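Local coordinates for protein capsid (PDB 4RDL) that forms the protruding domain of a norovirus capsid protein and binds Lewis-type histo-blood-group glycans, probably for attachment to host cells, at residues 32-37 with 218-223; 51-56 with 240-245; 249-254 with 302-307. One frame throughout, in Å; residues are numbered along the deposited sequence.

Contact 1: residues 32-37 with 218-223; sequences LIDGMM and TSTFPT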
loop_
_atom_site.group_PDB
_atom_site.type_symbol
_atom_site.label_atom_id
_atom_site.label_comp_id
_atom_site.label_asym_id
_atom_site.label_seq_id
_atom_site.Cartn_x
_atom_site.Cartn_y
_atom_site.Cartn_z
ATOM N N LEU A 32 2.838 -6.588 -4.905
ATOM C CA LEU A 32 3.790 -7.508 -4.297
ATOM C C LEU A 32 5.018 -7.703 -5.191
ATOM O O LEU A 32 4.925 -7.721 -6.425
ATOM C CB LEU A 32 3.125 -8.856 -4.040
ATOM C CG LEU A 32 2.070 -8.896 -2.940
ATOM C CD1 LEU A 32 1.336 -10.230 -2.985
ATOM C CD2 LEU A 32 2.705 -8.667 -1.578
ATOM N N ILE A 33 6.168 -7.858 -4.552
ATOM C CA ILE A 33 7.381 -8.251 -5.258
ATOM C C ILE A 33 7.281 -9.711 -5.690
ATOM O O ILE A 33 6.930 -10.575 -4.883
ATOM C CB ILE A 33 8.610 -8.042 -4.364
ATOM C CG1 ILE A 33 8.832 -6.541 -4.138
ATOM C CG2 ILE A 33 9.842 -8.700 -4.984
ATOM C CD1 ILE A 33 9.815 -6.210 -3.046
ATOM N N ASP A 34 7.587 -9.985 -6.957
ATOM C CA ASP A 34 7.558 -11.367 -7.453
ATOM C C ASP A 34 8.904 -11.872 -7.963
ATOM O O ASP A 34 8.986 -12.932 -8.588
ATOM C CB ASP A 34 6.443 -11.570 -8.495
ATOM C CG ASP A 34 6.691 -10.824 -9.794
ATOM O OD1 ASP A 34 7.702 -10.131 -9.945
ATOM O OD2 ASP A 34 5.834 -10.934 -10.695
ATOM N N GLY A 35 9.957 -11.113 -7.686
ATOM C CA GLY A 35 11.290 -11.544 -8.053
ATOM C C GLY A 35 12.338 -10.485 -7.841
ATOM O O GLY A 35 12.046 -9.359 -7.409
ATOM N N MET A 36 13.576 -10.865 -8.124
ATOM C CA MET A 36 14.651 -9.906 -8.221
ATOM C C MET A 36 15.558 -10.303 -9.367
ATOM O O MET A 36 15.584 -11.472 -9.776
ATOM C CB MET A 36 15.409 -9.739 -6.895
ATOM C CG MET A 36 15.898 -11.002 -6.248
ATOM S SD MET A 36 16.847 -10.622 -4.742
ATOM C CE MET A 36 16.692 -12.196 -3.923
ATOM N N MET A 37 16.269 -9.320 -9.909
ATOM C CA MET A 37 17.100 -9.536 -11.086
ATOM C C MET A 37 18.117 -8.415 -11.198
ATOM O O MET A 37 17.893 -7.317 -10.684
ATOM C CB MET A 37 16.223 -9.553 -12.347
ATOM C CG MET A 37 15.644 -8.183 -12.693
ATOM S SD MET A 37 14.553 -8.166 -14.126
ATOM C CE MET A 37 15.724 -8.458 -15.450
ATOM N N THR A 218 11.282 -6.815 -8.607
ATOM C CA THR A 218 10.325 -6.735 -9.706
ATOM C C THR A 218 8.912 -7.031 -9.266
ATOM O O THR A 218 8.674 -7.808 -8.335
ATOM C CB THR A 218 10.669 -7.748 -10.825
ATOM O OG1 THR A 218 10.571 -9.083 -10.312
ATOM C CG2 THR A 218 12.080 -7.505 -11.364
ATOM N N SER A 219 7.963 -6.401 -9.966
ATOM C CA SER A 219 6.556 -6.768 -9.879
ATOM C C SER A 219 5.960 -6.837 -11.268
ATOM O O SER A 219 6.253 -5.998 -12.128
ATOM C CB SER A 219 5.762 -5.731 -9.072
ATOM O OG SER A 219 6.237 -5.638 -7.743
ATOM N N THR A 220 5.090 -7.815 -11.475
ATOM C CA THR A 220 4.282 -7.831 -12.683
ATOM C C THR A 220 3.169 -6.799 -12.526
ATOM O O THR A 220 2.449 -6.787 -11.528
ATOM C CB THR A 220 3.705 -9.223 -12.949
ATOM O OG1 THR A 220 4.790 -10.133 -13.188
ATOM C CG2 THR A 220 2.808 -9.198 -14.168
ATOM N N PHE A 221 3.062 -5.914 -13.507
ATOM C CA PHE A 221 2.187 -4.753 -13.417
ATOM C C PHE A 221 1.882 -4.325 -14.848
ATOM O O PHE A 221 2.697 -4.541 -15.744
ATOM C CB PHE A 221 2.911 -3.631 -12.662
ATOM C CG PHE A 221 2.122 -2.354 -12.562
ATOM C CD1 PHE A 221 1.292 -2.116 -11.478
ATOM C CD2 PHE A 221 2.220 -1.393 -13.550
ATOM C CE1 PHE A 221 0.561 -0.942 -11.395
ATOM C CE2 PHE A 221 1.502 -0.217 -13.473
ATOM C CZ PHE A 221 0.667 0.007 -12.395
ATOM N N PRO A 222 0.702 -3.731 -15.080
ATOM C CA PRO A 222 0.324 -3.334 -16.448
ATOM C C PRO A 222 1.042 -2.075 -16.969
ATOM O O PRO A 222 0.396 -1.091 -17.356
ATOM C CB PRO A 222 -1.188 -3.093 -16.336
ATOM C CG PRO A 222 -1.370 -2.673 -14.908
ATOM C CD PRO A 222 -0.419 -3.572 -14.137
ATOM N N THR A 223 2.371 -2.118 -16.963
ATOM C CA THR A 223 3.177 -1.240 -17.800
ATOM C C THR A 223 3.205 -1.926 -19.169
ATOM O O THR A 223 4.050 -2.794 -19.448
ATOM C CB THR A 223 4.601 -1.041 -17.232
ATOM O OG1 THR A 223 5.021 -2.241 -16.579
ATOM C CG2 THR A 223 4.642 0.120 -16.216
HETATM O O HOH W 1 3.982 -9.024 -8.645
#
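At the edge of an antiparallel sheet in the P1 part of the protruding domain, D34 and G35 meet T218. D34 N donates to T218 O at 2.8 Å, and T218 N returns a nearly straight bond (172°) to G35 O at 2.9 Å. In the D34 side chain, CG lies between the backbone N and the carbonyl carbon (chi1 68°), which swings both oxygens onto residues 218-220. OD1 takes T218 OG1 at 3.1 Å and OD2 takes T220 OG1 at 2.8 Å, each nearly in line with its own C-O bond; T220 N adds a weak bond to OD2. With a hydroxyl on each oxygen the group is held against rotation. L32 O is gripped twice, by a water that also reaches T220 N and by S219 OG at 2.8 Å, the hydroxyl sitting above the carbonyl plane. M37 SD rests on T218 CG2 at 3.8 Å. T220 also packs on P124 of the second subunit. Short strand 35-38 thus meets the end of strand 213-220 at a splayed angle in the antiparallel P1 sheet, the D34 carboxylate bonding the T218 and T220 hydroxyls.

Contact 2: residues 51-56 with 240-245; sequences GRVTLD and HFVNEQ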
loop_
_atom_site.group_PDB
_atom_site.type_symbol
_atom_site.label_atom_id
_atom_site.label_comp_id
_atom_site.label_asym_id
_atom_site.label_seq_id
_atom_site.Cartn_x
_atom_site.Cartn_y
_atom_site.Cartn_z
ATOM N N GLY A 51 10.958 4.757 -3.623
ATOM C CA GLY A 51 11.797 3.727 -3.022
ATOM C C GLY A 51 13.202 4.190 -2.680
ATOM O O GLY A 51 14.104 3.353 -2.566
ATOM N N ARG A 52 13.393 5.502 -2.515
ATOM C CA ARG A 52 14.714 6.071 -2.249
ATOM C C ARG A 52 14.845 6.533 -0.799
ATOM O O ARG A 52 14.058 7.362 -0.327
ATOM C CB ARG A 52 15.000 7.247 -3.191
ATOM C CG ARG A 52 14.876 6.916 -4.675
ATOM C CD ARG A 52 15.898 5.856 -5.119
ATOM N NE ARG A 52 17.291 6.237 -4.855
ATOM C CZ ARG A 52 18.077 6.882 -5.719
ATOM N NH1 ARG A 52 17.621 7.214 -6.920
ATOM N NH2 ARG A 52 19.330 7.183 -5.387
ATOM N N VAL A 53 15.842 5.987 -0.107
ATOM C CA VAL A 53 16.104 6.286 1.299
ATOM C C VAL A 53 17.535 5.846 1.607
ATOM O O VAL A 53 18.034 4.895 1.016
ATOM C CB VAL A 53 15.111 5.528 2.218
ATOM C CG1 VAL A 53 15.341 4.013 2.145
ATOM C CG2 VAL A 53 15.183 6.023 3.655
ATOM N N THR A 54 18.208 6.559 2.503
ATOM C CA THR A 54 19.510 6.109 2.965
ATOM C C THR A 54 19.331 4.981 3.982
ATOM O O THR A 54 18.247 4.803 4.553
ATOM C CB THR A 54 20.292 7.239 3.630
ATOM O OG1 THR A 54 19.555 7.722 4.762
ATOM C CG2 THR A 54 20.517 8.379 2.649
ATOM N N LEU A 55 20.391 4.218 4.225
ATOM C CA LEU A 55 20.307 3.149 5.219
ATOM C C LEU A 55 20.029 3.684 6.620
ATOM O O LEU A 55 19.483 2.963 7.467
ATOM C CB LEU A 55 21.571 2.286 5.222
ATOM C CG LEU A 55 21.859 1.570 3.905
ATOM C CD1 LEU A 55 23.030 0.612 4.095
ATOM C CD2 LEU A 55 20.620 0.822 3.402
ATOM N N ASP A 56 20.404 4.937 6.874
ATOM C CA ASP A 56 20.113 5.528 8.180
ATOM C C ASP A 56 18.763 6.266 8.248
ATOM O O ASP A 56 18.486 6.980 9.212
ATOM C CB ASP A 56 21.294 6.348 8.738
ATOM C CG ASP A 56 21.570 7.638 7.971
ATOM O OD1 ASP A 56 20.788 8.036 7.090
ATOM O OD2 ASP A 56 22.592 8.284 8.292
ATOM N N HIS A 240 11.084 0.647 7.199
ATOM C CA HIS A 240 11.930 0.067 8.234
ATOM C C HIS A 240 13.078 1.013 8.582
ATOM O O HIS A 240 13.324 1.294 9.755
ATOM C CB HIS A 240 12.469 -1.290 7.788
ATOM C CG HIS A 240 13.166 -2.046 8.874
ATOM N ND1 HIS A 240 12.484 -2.695 9.882
ATOM C CD2 HIS A 240 14.484 -2.264 9.110
ATOM C CE1 HIS A 240 13.352 -3.282 10.688
ATOM N NE2 HIS A 240 14.572 -3.034 10.243
ATOM N N PHE A 241 13.785 1.503 7.566
ATOM C CA PHE A 241 14.927 2.382 7.816
ATOM C C PHE A 241 14.472 3.713 8.423
ATOM O O PHE A 241 15.147 4.267 9.284
ATOM C CB PHE A 241 15.736 2.605 6.533
ATOM C CG PHE A 241 16.295 1.338 5.935
ATOM C CD1 PHE A 241 16.566 0.232 6.731
ATOM C CD2 PHE A 241 16.550 1.255 4.575
ATOM C CE1 PHE A 241 17.073 -0.934 6.180
ATOM C CE2 PHE A 241 17.057 0.093 4.017
ATOM C CZ PHE A 241 17.327 -1.003 4.824
ATOM N N VAL A 242 13.328 4.227 7.982
ATOM C CA VAL A 242 12.806 5.463 8.554
ATOM C C VAL A 242 12.490 5.255 10.033
ATOM O O VAL A 242 12.809 6.094 10.886
ATOM C CB VAL A 242 11.552 5.956 7.804
ATOM C CG1 VAL A 242 10.888 7.105 8.572
ATOM C CG2 VAL A 242 11.928 6.400 6.404
ATOM N N ASN A 243 11.873 4.120 10.335
ATOM C CA ASN A 243 11.550 3.773 11.711
ATOM C C ASN A 243 12.783 3.646 12.610
ATOM O O ASN A 243 12.812 4.160 13.729
ATOM C CB ASN A 243 10.777 2.457 11.739
ATOM C CG ASN A 243 10.100 2.219 13.056
ATOM O OD1 ASN A 243 9.027 2.756 13.309
ATOM N ND2 ASN A 243 10.725 1.424 13.914
ATOM N N GLU A 244 13.801 2.952 12.112
ATOM C CA GLU A 244 14.967 2.603 12.919
ATOM C C GLU A 244 15.972 3.737 13.086
ATOM O O GLU A 244 16.516 3.924 14.170
ATOM C CB GLU A 244 15.667 1.373 12.327
ATOM C CG GLU A 244 14.824 0.124 12.370
ATOM C CD GLU A 244 14.466 -0.266 13.783
ATOM O OE1 GLU A 244 15.345 -0.801 14.496
ATOM O OE2 GLU A 244 13.314 -0.017 14.192
ATOM N N GLN A 245 16.232 4.474 12.010
ATOM C CA GLN A 245 17.247 5.523 12.036
ATOM C C GLN A 245 18.569 4.990 12.596
ATOM O O GLN A 245 19.225 5.649 13.412
ATOM C CB GLN A 245 16.770 6.705 12.884
ATOM C CG GLN A 245 15.461 7.318 12.417
ATOM C CD GLN A 245 15.645 8.246 11.240
ATOM O OE1 GLN A 245 16.462 9.171 11.286
ATOM N NE2 GLN A 245 14.893 8.010 10.175
HETATM O O HOH W 2 17.957 2.439 9.747
HETATM O O HOH W 3 19.490 9.127 10.573
#
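V53 and L55, in the loop between strands 35-38 and 72-80, pack on F241 near the C-terminal end of helix 235-244, the one helix of this chain, which is otherwise strands and loops. No direct hydrogen bond crosses between 51-56 and 240-245; the join is made by apolar packing, a CH...O contact and water.

The apolar part centres on the F241 ring. V53 CG1 comes in at the ring edge, near its plane, 3.9 Å from F241 CD2. L55 lies alongside F241 with both side chains pointing the same way; although its CB starts off away from the helix, the branch end returns, and L55 CD2 comes within 3.7 Å of F241 CE2, meeting the ring obliquely. The other methyl of V53, CG2, makes a looser contact with V242 CG2 at 4.3 Å. M271 of strand 265-272 touches both L55 and F241, and the ring of F14 also meets F241, so the phenyl group is packed from several parts of the fold.

The polar part lies at the helix end, where Q245 leaves the helix with positive phi. Its CA-H points at D56 O, with Q245 CA 3.4 Å from that oxygen. One water donates to D56 O at 2.7 Å and to Q245 OE1 at 3.1 Å, while another bonds L55 O and, weakly, F241 O.

Each segment also braces itself internally. T54 OG1 donates to D56 OD1 at 2.7 Å and accepts from Q58 N. The Q245 side chain bends back at chi2 (-80°), letting NE2 donate to V242 O at 2.9 Å, with that oxygen close to the plane of the Q245 amide, and also to G57 O.

Contact 3: residues 249-254 with 302-307; sequences RGDAAL and VSRYYQ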
loop_
_atom_site.group_PDB
_atom_site.type_symbol
_atom_site.label_atom_id
_atom_site.label_comp_id
_atom_site.label_asym_id
_atom_site.label_seq_id
_atom_site.Cartn_x
_atom_site.Cartn_y
_atom_site.Cartn_z
ATOM N N ARG A 249 27.526 2.285 9.808
ATOM C CA ARG A 249 28.805 2.072 10.480
ATOM C C ARG A 249 29.843 1.328 9.635
ATOM O O ARG A 249 30.803 0.769 10.167
ATOM C CB ARG A 249 28.569 1.355 11.817
ATOM C CG ARG A 249 27.684 2.145 12.788
ATOM C CD ARG A 249 27.244 1.307 13.986
ATOM N NE ARG A 249 26.508 0.110 13.574
ATOM C CZ ARG A 249 25.179 0.000 13.511
ATOM N NH1 ARG A 249 24.381 1.023 13.842
ATOM N NH2 ARG A 249 24.648 -1.153 13.112
ATOM N N GLY A 250 29.658 1.326 8.319
ATOM C CA GLY A 250 30.613 0.691 7.423
ATOM C C GLY A 250 30.348 1.065 5.980
ATOM O O GLY A 250 29.365 1.753 5.685
ATOM N N ASP A 251 31.211 0.607 5.077
ATOM C CA ASP A 251 31.052 0.890 3.653
ATOM C C ASP A 251 29.788 0.259 3.089
ATOM O O ASP A 251 29.129 0.830 2.212
ATOM C CB ASP A 251 32.239 0.350 2.851
ATOM C CG ASP A 251 33.535 1.075 3.143
ATOM O OD1 ASP A 251 33.493 2.199 3.685
ATOM O OD2 ASP A 251 34.599 0.506 2.811
ATOM N N ALA A 252 29.474 -0.942 3.562
ATOM C CA ALA A 252 28.328 -1.686 3.050
ATOM C C ALA A 252 27.754 -2.582 4.133
ATOM O O ALA A 252 28.478 -3.029 5.033
ATOM C CB ALA A 252 28.737 -2.520 1.843
ATOM N N ALA A 253 26.452 -2.835 4.048
ATOM C CA ALA A 253 25.791 -3.787 4.924
ATOM C C ALA A 253 25.693 -5.125 4.205
ATOM O O ALA A 253 25.023 -5.224 3.173
ATOM C CB ALA A 253 24.394 -3.284 5.310
ATOM N N LEU A 254 26.350 -6.149 4.742
ATOM C CA LEU A 254 26.274 -7.491 4.175
ATOM C C LEU A 254 24.949 -8.115 4.579
ATOM O O LEU A 254 24.625 -8.182 5.777
ATOM C CB LEU A 254 27.425 -8.370 4.690
ATOM C CG LEU A 254 27.359 -9.851 4.291
ATOM C CD1 LEU A 254 27.510 -10.022 2.787
ATOM C CD2 LEU A 254 28.426 -10.668 5.031
ATOM N N VAL A 302 30.528 -4.381 6.413
ATOM C CA VAL A 302 31.734 -4.915 5.794
ATOM C C VAL A 302 32.384 -3.827 4.959
ATOM O O VAL A 302 31.745 -2.824 4.630
ATOM C CB VAL A 302 31.449 -6.156 4.915
ATOM C CG1 VAL A 302 30.905 -7.303 5.756
ATOM C CG2 VAL A 302 30.492 -5.810 3.763
ATOM N N SER A 303 33.653 -4.010 4.611
ATOM C CA SER A 303 34.317 -3.011 3.793
ATOM C C SER A 303 33.856 -3.126 2.344
ATOM O O SER A 303 33.276 -4.146 1.934
ATOM C CB SER A 303 35.838 -3.114 3.918
ATOM O OG SER A 303 36.423 -3.779 2.821
ATOM N N ARG A 304 34.091 -2.077 1.569
ATOM C CA ARG A 304 33.712 -2.080 0.161
ATOM C C ARG A 304 34.409 -3.203 -0.596
ATOM O O ARG A 304 33.954 -3.601 -1.663
ATOM C CB ARG A 304 34.041 -0.735 -0.483
ATOM C CG ARG A 304 35.509 -0.339 -0.396
ATOM C CD ARG A 304 35.661 1.159 -0.644
ATOM N NE ARG A 304 37.038 1.616 -0.484
ATOM C CZ ARG A 304 37.558 2.044 0.663
ATOM N NH1 ARG A 304 36.815 2.070 1.761
ATOM N NH2 ARG A 304 38.825 2.444 0.714
ATOM N N TYR A 305 35.518 -3.702 -0.041
ATOM C CA TYR A 305 36.311 -4.745 -0.689
ATOM C C TYR A 305 35.787 -6.158 -0.460
ATOM O O TYR A 305 36.305 -7.111 -1.038
ATOM C CB TYR A 305 37.785 -4.635 -0.274
ATOM C CG TYR A 305 38.401 -3.331 -0.720
ATOM C CD1 TYR A 305 38.784 -3.143 -2.043
ATOM C CD2 TYR A 305 38.558 -2.274 0.163
ATOM C CE1 TYR A 305 39.328 -1.949 -2.465
ATOM C CE2 TYR A 305 39.102 -1.068 -0.255
ATOM C CZ TYR A 305 39.479 -0.914 -1.572
ATOM O OH TYR A 305 40.015 0.272 -2.011
ATOM N N TYR A 306 34.760 -6.298 0.374
ATOM C CA TYR A 306 34.163 -7.611 0.606
ATOM C C TYR A 306 33.763 -8.223 -0.738
ATOM O O TYR A 306 33.003 -7.628 -1.505
ATOM C CB TYR A 306 32.945 -7.495 1.525
ATOM C CG TYR A 306 32.363 -8.822 1.959
ATOM C CD1 TYR A 306 32.631 -9.337 3.226
ATOM C CD2 TYR A 306 31.536 -9.559 1.111
ATOM C CE1 TYR A 306 32.103 -10.546 3.633
ATOM C CE2 TYR A 306 30.999 -10.772 1.512
ATOM C CZ TYR A 306 31.288 -11.262 2.777
ATOM O OH TYR A 306 30.770 -12.469 3.195
ATOM N N GLN A 307 34.281 -9.410 -1.024
ATOM C CA GLN A 307 34.097 -10.023 -2.334
ATOM C C GLN A 307 32.937 -11.016 -2.349
ATOM O O GLN A 307 32.966 -12.031 -1.647
ATOM C CB GLN A 307 35.381 -10.747 -2.746
ATOM C CG GLN A 307 35.336 -11.272 -4.157
ATOM C CD GLN A 307 35.182 -10.163 -5.172
ATOM O OE1 GLN A 307 36.122 -9.408 -5.427
ATOM N NE2 GLN A 307 33.992 -10.054 -5.755
HETATM O O HOH W 4 33.626 -0.490 6.225
#
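D251 and R304 meet through a salt bridge and a backbone hydrogen bond that converge on D251 OD2. R304 NH1 reaches this oxygen at 2.9 Å on its syn side, 31° out of the carboxylate plane; the bond is bent, the oxygen lies tilted out of the guanidinium plane, and the carboxylate and guanidinium planes are turned 52° apart. The same OD2 uses its anti lone pair for the backbone R304 N, also at 2.9 Å and the straighter bond of the two. R304 CG sits between the backbone N and the carbonyl carbon (chi1 58°), and this torsion, with the chain extended from CG to NE, brings NH1 back to OD2; R304 N reaches it independently, through the backbone. Two donors on OD2 would be expected to favour the charged carboxylate.

Next comes the backbone. A252 and V302 are an antiparallel hydrogen-bonded pair: V302 N donates to A252 O at 2.8 Å, and A252 N to V302 O at 3.1 Å. A water accepts from D251 N and gives a weak bond to V302 O. Just past the strand end, residues 303-306 make a type I beta turn, and S303 OG accepts from Y305 N at 3.0 Å, an ST turn.

The packing lies on the side of A252 and V302. L254 CB touches V302 CG1 at 3.8 Å, and A252 CB meets V302 CG2 more loosely. The Y306 side chain crosses L254 at about a right angle, with L254 CD2 3.7 Å from Y306 CZ. Beyond it, Y306 OH is hydrogen-bonded to E268, while K270 NZ bonds the carbonyl oxygens of R304 and Y306. The whole is the end of an antiparallel strand pair in the P1 sheet, where strand 295-302 runs out into a type I turn near the C-terminus.

All three contacts lie in the P1 part of the domain. Contacts 1 and 3 reach the same branched sheet from different places, their centres 28 Å apart and their nearest atoms about 13 Å apart. Contact 2 brings in the helix, which leads by a short loop into strand 252-258 of contact 3, with centres 18 Å apart; its centre is 22 Å from that of contact 1. Contacts 1 and 2 also touch the second subunit, whereas no other chain touches contact 3. Residues 218-223 run on toward a glycan pocket: P222 packs on W174, and W174 and V224, the residue that follows 218-223 directly, both line it.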